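Local coordinates for sensor protein KdpD (Escherichia coli, PDB 4Y2F) that acts as a potassium-sensing histidine kinase, in which the GAF domain probably takes part in detecting or relaying the signal, at residues T24-I29 with R36-L41; L40-D43 with K47-P50; P86-P91 with R110-P115. All blocks are in the same frame, centred on the assembly; numbering follows the deposited sequence.

Contact 1: T24-I29 with R36-L41; sequences TSEQFI and RSQVLL
Glu26 reaches from helix 18-33 down onto strand 35-42 and runs alongside Ser37 before its carboxylate meets the backbone of Val39. Start at CB: it lies 3.8 Å from Ser37 OG. One atom further, CG of Glu26 sits 3.6 Å from Ser37 O. The turn at chi1 (-67°) places CG beside the backbone N of Glu26, and from there the extended chain slides along the strand. CD still passes Ser37 O; at the tip, OE2 of Glu26 takes the N-H of Val39 in a 3.0 Å bond that is nearly straight (170°), met on the anti side of the carboxylate and a little out of its plane. Segments 24-29 and 36-41 run nearly antiparallel, their axes 159° apart, joined by a short turn. In this GAF fold helix 18-33 lies on one face of the central antiparallel sheet. Arg36, Gln38 and Leu40 bond to strand 97-106, so the N-H of Val39 points to the other edge, where strand 48-49 pairs at Leu41; the glutamate serves a backbone donor there. Gln38 NE2 comes within 3.2 Å of the same OE2, but at a poor angle. That amide stands almost perpendicular to the carboxylate and gives its proton instead to Val39 O, 3.0 Å from NE2. The other packing is lighter: Ser25 CB meets Val39 CG2 carbon to carbon at 4.1 Å, its own OG being bonded back to Ile21 O, while Ile29 CG2 lies against the Ser37 hydroxyl, 4.0 Å from OG.

Contact 2: L40-D43 with K47-P50; sequences LLPD and KLQP
Asp43 OD1 is gripped by two backbone N-H groups, that of Lys47 (N to OD1 3.2 Å) and that of Asn45 within the intervening turn. This is the tight end of a beta hairpin, strand 35-42 with strand 48-49, at an edge of the GAF sheet. Lys47 N approaches OD1 from well above the carboxylate plane. The other carboxylate oxygen, OD2 of Asp43, receives Gln49 NE2 at 3.0 Å; the bend of Gln49 at chi2 (-71°) brings the amide back to it, and OD2 lies close to the amide plane. Asp43 can serve both because chi1 (65°) sets CG between its own N and carbonyl carbon, folded over towards Lys47. With an alanine in place of Asp43, the N-H groups of Lys47 and Asn45 would probably lose their shared acceptor, and the Gln49 amide would be set free to turn. The backbone N of Asp43 bonds to Lys47 O at 2.8 Å. Further along, Leu41 and Gln49 form an antiparallel hydrogen-bonded pair, Leu41 N to Gln49 O being 2.9 Å and Gln49 N to Leu41 O 2.8 Å. Pro42 and Leu48 make the non-hydrogen-bonded pair next to it, both touching Phe69 of helix 62-71. Past a cis peptide bond, the Pro50 ring crosses Leu40 at about a right angle, with Leu40 CD2 resting 3.8 Å from Pro50 CD.

Contact 3: P86-P91 with R110-P115; sequences PYQILP and RQLMIP
Gln88 lays its amide beneath Met113 and against Leu112, so that one strand residue meets both Leu112, the last residue of helix 109-112, and Met113 just after it. Strand 88-94 belongs to the central antiparallel sheet of the GAF fold, and this side chain leaves it on the face carrying helix 115-142; Ile89 turns to the opposite face and touches Ser68 of helix 62-71. In the first shell, Met113 lies over the flat amide: SD is 3.6 Å from Gln88 CD, almost directly above it, and CE stands over the nitrogen, 3.6 Å from Gln88 NE2. The thioether gets there by bending at chi2 (-49°) and chi3 as well, which curls it back across the glutamine; the two side chains slide past each other in opposite directions. Leu112 comes from the opposite direction and brings CD2 obliquely to 3.3 Å from Gln88 OE1, with CG behind it at 3.7 Å from that same oxygen. Because Leu112 CG lies anti to the backbone N (chi1 179°), the isobutyl group reaches toward the strand. The polar atoms of the amide find their bonds outside the two segments. NE2 donates to Gln118 OE1 in helix 115-142 and makes a weak bond to Ala77 O. Gln118 in turn gives its own NE2 to Leu112 O, so one second-shell side chain ties the strand glutamine to the end of the short helix. Leu121, about a turn further along, touches Gln88, Leu90 and Leu112. After Met113 the chain turns into the next helix with Ile114 at its N-cap position, and the turn is closed by Ile114 N bonding to Gln111 O at 3.3 Å.

Going from the N terminus, contact 1 closes the short turn between helix 18-33 and strand 35-42, laying the helix back along the strand it leads into. Contact 2 begins on the same strand, sharing Leu40 and Leu41, and closes the hairpin to strand 48-49; the two also touch where Gln38 packs on Pro50. Contact 3 comes later, in series, and closes a larger loop, 86-115, that encloses the turn between strands 88-94 and 97-106. None nests inside another. All three reach one sheet, and contacts 2 and 3 lie on opposite sides of the chain's centre, about 21 Å apart between centres.

Contact 1: T24-I29 with R36-L41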
loop_
_atom_site.group_PDB
_atom_site.type_symbol
_atom_site.label_atom_id
_atom_site.label_comp_id
_atom_site.label_asym_id
_atom_site.label_seq_id
_atom_site.Cartn_x
_atom_site.Cartn_y
_atom_site.Cartn_z
ATOM N N THR A 24 -15.444 2.165 -0.360
ATOM C CA THR A 24 -14.588 1.750 0.743
ATOM C C THR A 24 -13.642 2.866 1.150
ATOM O O THR A 24 -13.467 3.147 2.341
ATOM C CB THR A 24 -13.786 0.522 0.319
ATOM O OG1 THR A 24 -14.667 -0.585 0.131
ATOM C CG2 THR A 24 -12.739 0.166 1.377
ATOM N N SER A 25 -13.012 3.511 0.177
ATOM C CA SER A 25 -12.082 4.580 0.510
ATOM C C SER A 25 -12.780 5.714 1.260
ATOM O O SER A 25 -12.254 6.230 2.251
ATOM C CB SER A 25 -11.386 5.072 -0.761
ATOM O OG SER A 25 -10.755 3.981 -1.422
ATOM N N GLU A 26 -13.982 6.097 0.825
ATOM C CA GLU A 26 -14.712 7.167 1.501
ATOM C C GLU A 26 -15.092 6.782 2.929
ATOM O O GLU A 26 -14.948 7.594 3.852
ATOM C CB GLU A 26 -15.934 7.565 0.668
ATOM C CG GLU A 26 -15.535 8.233 -0.656
ATOM C CD GLU A 26 -16.692 8.410 -1.622
ATOM O OE1 GLU A 26 -17.854 8.142 -1.239
ATOM O OE2 GLU A 26 -16.435 8.821 -2.774
ATOM N N GLN A 27 -15.546 5.544 3.137
ATOM C CA GLN A 27 -15.910 5.095 4.478
ATOM C C GLN A 27 -14.725 5.212 5.424
ATOM O O GLN A 27 -14.838 5.763 6.528
ATOM C CB GLN A 27 -16.387 3.644 4.400
ATOM C CG GLN A 27 -16.706 2.981 5.738
ATOM C CD GLN A 27 -17.037 1.511 5.585
ATOM O OE1 GLN A 27 -18.072 1.153 5.023
ATOM N NE2 GLN A 27 -16.158 0.653 6.075
ATOM N N PHE A 28 -13.564 4.724 4.991
ATOM C CA PHE A 28 -12.420 4.674 5.890
ATOM C C PHE A 28 -11.762 6.037 6.048
ATOM O O PHE A 28 -11.304 6.391 7.140
ATOM C CB PHE A 28 -11.410 3.628 5.406
ATOM C CG PHE A 28 -11.736 2.228 5.831
ATOM C CD1 PHE A 28 -11.209 1.714 7.009
ATOM C CD2 PHE A 28 -12.571 1.427 5.070
ATOM C CE1 PHE A 28 -11.510 0.428 7.414
ATOM C CE2 PHE A 28 -12.877 0.132 5.469
ATOM C CZ PHE A 28 -12.337 -0.368 6.647
ATOM N N ILE A 29 -11.685 6.823 4.974
ATOM C CA ILE A 29 -11.103 8.152 5.128
ATOM C C ILE A 29 -11.992 9.017 6.021
ATOM O O ILE A 29 -11.498 9.753 6.885
ATOM C CB ILE A 29 -10.793 8.780 3.753
ATOM C CG1 ILE A 29 -9.658 8.002 3.073
ATOM C CG2 ILE A 29 -10.438 10.248 3.894
ATOM C CD1 ILE A 29 -9.506 8.248 1.587
ATOM N N ARG A 36 -15.385 14.481 5.542
ATOM C CA ARG A 36 -16.161 14.022 4.403
ATOM C C ARG A 36 -15.218 13.894 3.218
ATOM O O ARG A 36 -14.232 14.630 3.105
ATOM C CB ARG A 36 -17.276 15.022 4.086
ATOM C CG ARG A 36 -18.233 15.280 5.267
ATOM C CD ARG A 36 -19.032 14.037 5.678
ATOM N NE ARG A 36 -19.705 14.176 6.991
ATOM C CZ ARG A 36 -20.929 14.680 7.189
ATOM N NH1 ARG A 36 -21.635 15.113 6.146
ATOM N NH2 ARG A 36 -21.465 14.744 8.430
ATOM N N SER A 37 -15.481 12.932 2.348
ATOM C CA SER A 37 -14.570 12.768 1.229
ATOM C C SER A 37 -15.323 12.276 0.014
ATOM O O SER A 37 -16.392 11.665 0.115
ATOM C CB SER A 37 -13.386 11.859 1.540
ATOM O OG SER A 37 -13.828 10.563 1.834
ATOM N N GLN A 38 -14.729 12.539 -1.148
ATOM C CA GLN A 38 -15.268 12.077 -2.416
ATOM C C GLN A 38 -14.105 11.650 -3.299
ATOM O O GLN A 38 -13.185 12.442 -3.548
ATOM C CB GLN A 38 -15.979 13.236 -3.105
ATOM C CG GLN A 38 -16.430 12.905 -4.505
ATOM C CD GLN A 38 -17.660 12.044 -4.499
ATOM O OE1 GLN A 38 -18.705 12.460 -4.012
ATOM N NE2 GLN A 38 -17.546 10.829 -5.030
ATOM N N VAL A 39 -14.149 10.407 -3.760
ATOM C CA VAL A 39 -13.218 9.905 -4.759
ATOM C C VAL A 39 -13.756 10.246 -6.143
ATOM O O VAL A 39 -14.953 10.072 -6.423
ATOM C CB VAL A 39 -13.004 8.390 -4.582
ATOM C CG1 VAL A 39 -12.284 7.787 -5.788
ATOM C CG2 VAL A 39 -12.208 8.121 -3.298
ATOM N N LEU A 40 -12.865 10.756 -6.994
ATOM C CA LEU A 40 -13.163 11.113 -8.376
ATOM C C LEU A 40 -12.308 10.248 -9.295
ATOM O O LEU A 40 -11.095 10.133 -9.093
ATOM C CB LEU A 40 -12.815 12.587 -8.611
ATOM C CG LEU A 40 -13.517 13.579 -7.675
ATOM C CD1 LEU A 40 -13.043 15.013 -7.938
ATOM C CD2 LEU A 40 -15.012 13.471 -7.843
ATOM N N LEU A 41 -12.936 9.668 -10.320
ATOM C CA LEU A 41 -12.262 8.748 -11.226
ATOM C C LEU A 41 -12.392 9.241 -12.662
ATOM O O LEU A 41 -13.425 9.816 -13.029
ATOM C CB LEU A 41 -12.863 7.339 -11.117
ATOM C CG LEU A 41 -12.751 6.734 -9.714
ATOM C CD1 LEU A 41 -13.411 5.378 -9.664
ATOM C CD2 LEU A 41 -11.291 6.638 -9.269
#

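Contact 2: L40-D43 with K47-P50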
loop_
_atom_site.group_PDB
_atom_site.type_symbol
_atom_site.label_atom_id
_atom_site.label_comp_id
_atom_site.label_asym_id
_atom_site.label_seq_id
_atom_site.Cartn_x
_atom_site.Cartn_y
_atom_site.Cartn_z
ATOM N N LEU A 40 -12.865 10.756 -6.994
ATOM C CA LEU A 40 -13.163 11.113 -8.376
ATOM C C LEU A 40 -12.308 10.248 -9.295
ATOM O O LEU A 40 -11.095 10.133 -9.093
ATOM C CB LEU A 40 -12.815 12.587 -8.611
ATOM C CG LEU A 40 -13.517 13.579 -7.675
ATOM C CD1 LEU A 40 -13.043 15.013 -7.938
ATOM C CD2 LEU A 40 -15.012 13.471 -7.843
ATOM N N LEU A 41 -12.936 9.668 -10.320
ATOM C CA LEU A 41 -12.262 8.748 -11.226
ATOM C C LEU A 41 -12.392 9.241 -12.662
ATOM O O LEU A 41 -13.425 9.816 -13.029
ATOM C CB LEU A 41 -12.863 7.339 -11.117
ATOM C CG LEU A 41 -12.751 6.734 -9.714
ATOM C CD1 LEU A 41 -13.411 5.378 -9.664
ATOM C CD2 LEU A 41 -11.291 6.638 -9.269
ATOM N N PRO A 42 -11.372 9.036 -13.495
ATOM C CA PRO A 42 -11.466 9.471 -14.895
ATOM C C PRO A 42 -12.425 8.603 -15.693
ATOM O O PRO A 42 -12.531 7.392 -15.481
ATOM C CB PRO A 42 -10.032 9.305 -15.412
ATOM C CG PRO A 42 -9.434 8.244 -14.524
ATOM C CD PRO A 42 -10.044 8.484 -13.170
ATOM N N ASP A 43 -13.122 9.238 -16.632
ATOM C CA ASP A 43 -13.948 8.513 -17.590
ATOM C C ASP A 43 -13.106 8.145 -18.814
ATOM O O ASP A 43 -11.874 8.218 -18.786
ATOM C CB ASP A 43 -15.233 9.280 -17.916
ATOM C CG ASP A 43 -14.982 10.605 -18.635
ATOM O OD1 ASP A 43 -13.904 10.788 -19.242
ATOM O OD2 ASP A 43 -15.885 11.469 -18.602
ATOM N N LYS A 47 -11.648 12.667 -18.092
ATOM C CA LYS A 47 -12.327 13.687 -17.302
ATOM C C LYS A 47 -12.941 13.067 -16.053
ATOM O O LYS A 47 -13.555 11.997 -16.110
ATOM C CB LYS A 47 -13.412 14.383 -18.127
ATOM C CG LYS A 47 -12.881 15.207 -19.291
ATOM C CD LYS A 47 -11.937 16.306 -18.827
ATOM C CE LYS A 47 -11.261 16.966 -20.011
ATOM N NZ LYS A 47 -10.609 15.951 -20.888
ATOM N N LEU A 48 -12.782 13.754 -14.926
ATOM C CA LEU A 48 -13.117 13.185 -13.627
ATOM C C LEU A 48 -14.622 13.122 -13.414
ATOM O O LEU A 48 -15.362 14.029 -13.805
ATOM C CB LEU A 48 -12.492 14.029 -12.522
ATOM C CG LEU A 48 -10.970 13.971 -12.475
ATOM C CD1 LEU A 48 -10.484 14.999 -11.481
ATOM C CD2 LEU A 48 -10.495 12.571 -12.069
ATOM N N GLN A 49 -15.071 12.051 -12.764
ATOM C CA GLN A 49 -16.469 11.883 -12.413
ATOM C C GLN A 49 -16.565 11.331 -10.999
ATOM O O GLN A 49 -15.719 10.531 -10.583
ATOM C CB GLN A 49 -17.186 10.932 -13.384
ATOM C CG GLN A 49 -16.989 11.261 -14.858
ATOM C CD GLN A 49 -17.708 12.529 -15.301
ATOM O OE1 GLN A 49 -18.490 13.114 -14.549
ATOM N NE2 GLN A 49 -17.446 12.956 -16.533
ATOM N N PRO A 50 -17.589 11.735 -10.235
ATOM C CA PRO A 50 -18.662 12.650 -10.653
ATOM C C PRO A 50 -18.264 14.134 -10.698
ATOM O O PRO A 50 -17.235 14.525 -10.142
ATOM C CB PRO A 50 -19.746 12.420 -9.593
ATOM C CG PRO A 50 -19.016 11.937 -8.393
ATOM C CD PRO A 50 -17.834 11.156 -8.899
#

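Contact 3: P86-P91 with R110-P115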
loop_
_atom_site.group_PDB
_atom_site.type_symbol
_atom_site.label_atom_id
_atom_site.label_comp_id
_atom_site.label_asym_id
_atom_site.label_seq_id
_atom_site.Cartn_x
_atom_site.Cartn_y
_atom_site.Cartn_z
ATOM N N PRO A 86 -11.125 25.081 2.403
ATOM C CA PRO A 86 -11.198 24.228 3.600
ATOM C C PRO A 86 -11.152 22.741 3.290
ATOM O O PRO A 86 -11.678 21.942 4.080
ATOM C CB PRO A 86 -12.562 24.604 4.187
ATOM C CG PRO A 86 -13.390 24.851 2.969
ATOM C CD PRO A 86 -12.447 25.577 2.003
ATOM N N TYR A 87 -10.528 22.353 2.182
ATOM C CA TYR A 87 -10.422 20.948 1.806
ATOM C C TYR A 87 -9.086 20.730 1.109
ATOM O O TYR A 87 -8.407 21.676 0.688
ATOM C CB TYR A 87 -11.567 20.529 0.872
ATOM C CG TYR A 87 -11.707 21.397 -0.367
ATOM C CD1 TYR A 87 -10.929 21.179 -1.487
ATOM C CD2 TYR A 87 -12.606 22.465 -0.390
ATOM C CE1 TYR A 87 -11.039 21.976 -2.616
ATOM C CE2 TYR A 87 -12.736 23.254 -1.517
ATOM C CZ TYR A 87 -11.934 23.024 -2.622
ATOM O OH TYR A 87 -12.038 23.819 -3.769
ATOM N N GLN A 88 -8.697 19.465 0.999
ATOM C CA GLN A 88 -7.543 19.073 0.203
ATOM C C GLN A 88 -7.999 18.328 -1.045
ATOM O O GLN A 88 -8.992 17.602 -1.024
ATOM C CB GLN A 88 -6.627 18.147 0.994
ATOM C CG GLN A 88 -6.130 18.756 2.286
ATOM C CD GLN A 88 -5.066 17.900 2.905
ATOM O OE1 GLN A 88 -5.372 16.943 3.593
ATOM N NE2 GLN A 88 -3.807 18.221 2.639
ATOM N N ILE A 89 -7.249 18.510 -2.137
ATOM C CA ILE A 89 -7.441 17.753 -3.368
ATOM C C ILE A 89 -6.174 16.921 -3.540
ATOM O O ILE A 89 -5.083 17.473 -3.750
ATOM C CB ILE A 89 -7.655 18.674 -4.572
ATOM C CG1 ILE A 89 -8.955 19.461 -4.404
ATOM C CG2 ILE A 89 -7.720 17.849 -5.839
ATOM C CD1 ILE A 89 -9.205 20.415 -5.574
ATOM N N LEU A 90 -6.306 15.593 -3.446
ATOM C CA LEU A 90 -5.140 14.705 -3.368
ATOM C C LEU A 90 -5.132 13.701 -4.511
ATOM O O LEU A 90 -6.104 12.939 -4.679
ATOM C CB LEU A 90 -5.109 13.972 -2.022
ATOM C CG LEU A 90 -5.055 14.925 -0.830
ATOM C CD1 LEU A 90 -5.190 14.123 0.445
ATOM C CD2 LEU A 90 -3.766 15.732 -0.817
ATOM N N PRO A 91 -4.073 13.636 -5.301
ATOM C CA PRO A 91 -4.004 12.590 -6.328
ATOM C C PRO A 91 -3.817 11.209 -5.720
ATOM O O PRO A 91 -3.098 11.021 -4.735
ATOM C CB PRO A 91 -2.792 12.998 -7.167
ATOM C CG PRO A 91 -1.952 13.825 -6.248
ATOM C CD PRO A 91 -2.924 14.553 -5.345
ATOM N N ARG A 110 -7.371 22.213 11.115
ATOM C CA ARG A 110 -6.118 22.213 11.866
ATOM C C ARG A 110 -5.732 20.812 12.304
ATOM O O ARG A 110 -4.540 20.497 12.360
ATOM C CB ARG A 110 -6.205 23.136 13.080
ATOM C CG ARG A 110 -6.175 24.610 12.757
ATOM C CD ARG A 110 -6.326 25.435 14.024
ATOM N NE ARG A 110 -7.722 25.572 14.434
ATOM C CZ ARG A 110 -8.282 24.902 15.436
ATOM N NH1 ARG A 110 -7.567 24.042 16.151
ATOM N NH2 ARG A 110 -9.559 25.098 15.728
ATOM N N GLN A 111 -6.720 19.959 12.587
ATOM C CA GLN A 111 -6.441 18.580 12.964
ATOM C C GLN A 111 -5.960 17.772 11.766
ATOM O O GLN A 111 -4.959 17.051 11.856
ATOM C CB GLN A 111 -7.723 17.985 13.549
ATOM C CG GLN A 111 -7.612 16.522 13.967
ATOM C CD GLN A 111 -8.979 15.869 14.116
ATOM O OE1 GLN A 111 -9.670 15.626 13.125
ATOM N NE2 GLN A 111 -9.380 15.598 15.351
ATOM N N LEU A 112 -6.622 17.911 10.614
ATOM C CA LEU A 112 -6.205 17.169 9.431
ATOM C C LEU A 112 -4.802 17.550 8.993
ATOM O O LEU A 112 -4.051 16.697 8.499
ATOM C CB LEU A 112 -7.191 17.432 8.293
ATOM C CG LEU A 112 -6.864 16.723 6.973
ATOM C CD1 LEU A 112 -6.965 15.229 7.152
ATOM C CD2 LEU A 112 -7.777 17.191 5.870
ATOM N N MET A 113 -4.432 18.814 9.156
ATOM C CA MET A 113 -3.163 19.320 8.651
ATOM C C MET A 113 -1.993 19.073 9.598
ATOM O O MET A 113 -0.858 19.423 9.259
ATOM C CB MET A 113 -3.275 20.802 8.304
ATOM C CG MET A 113 -4.323 21.109 7.211
ATOM S SD MET A 113 -4.239 20.081 5.703
ATOM C CE MET A 113 -2.613 20.528 5.099
ATOM N N ILE A 114 -2.242 18.462 10.755
ATOM C CA ILE A 114 -1.121 18.015 11.599
ATOM C C ILE A 114 -0.203 17.142 10.749
ATOM O O ILE A 114 -0.689 16.214 10.065
ATOM C CB ILE A 114 -1.655 17.213 12.800
ATOM C CG1 ILE A 114 -2.411 18.132 13.768
ATOM C CG2 ILE A 114 -0.499 16.460 13.497
ATOM C CD1 ILE A 114 -3.102 17.391 14.892
ATOM N N PRO A 115 1.098 17.400 10.708
ATOM C CA PRO A 115 1.965 16.639 9.785
ATOM C C PRO A 115 1.882 15.127 9.928
ATOM O O PRO A 115 1.806 14.430 8.906
ATOM C CB PRO A 115 3.363 17.221 10.045
ATOM C CG PRO A 115 3.055 18.687 10.403
ATOM C CD PRO A 115 1.793 18.590 11.252
#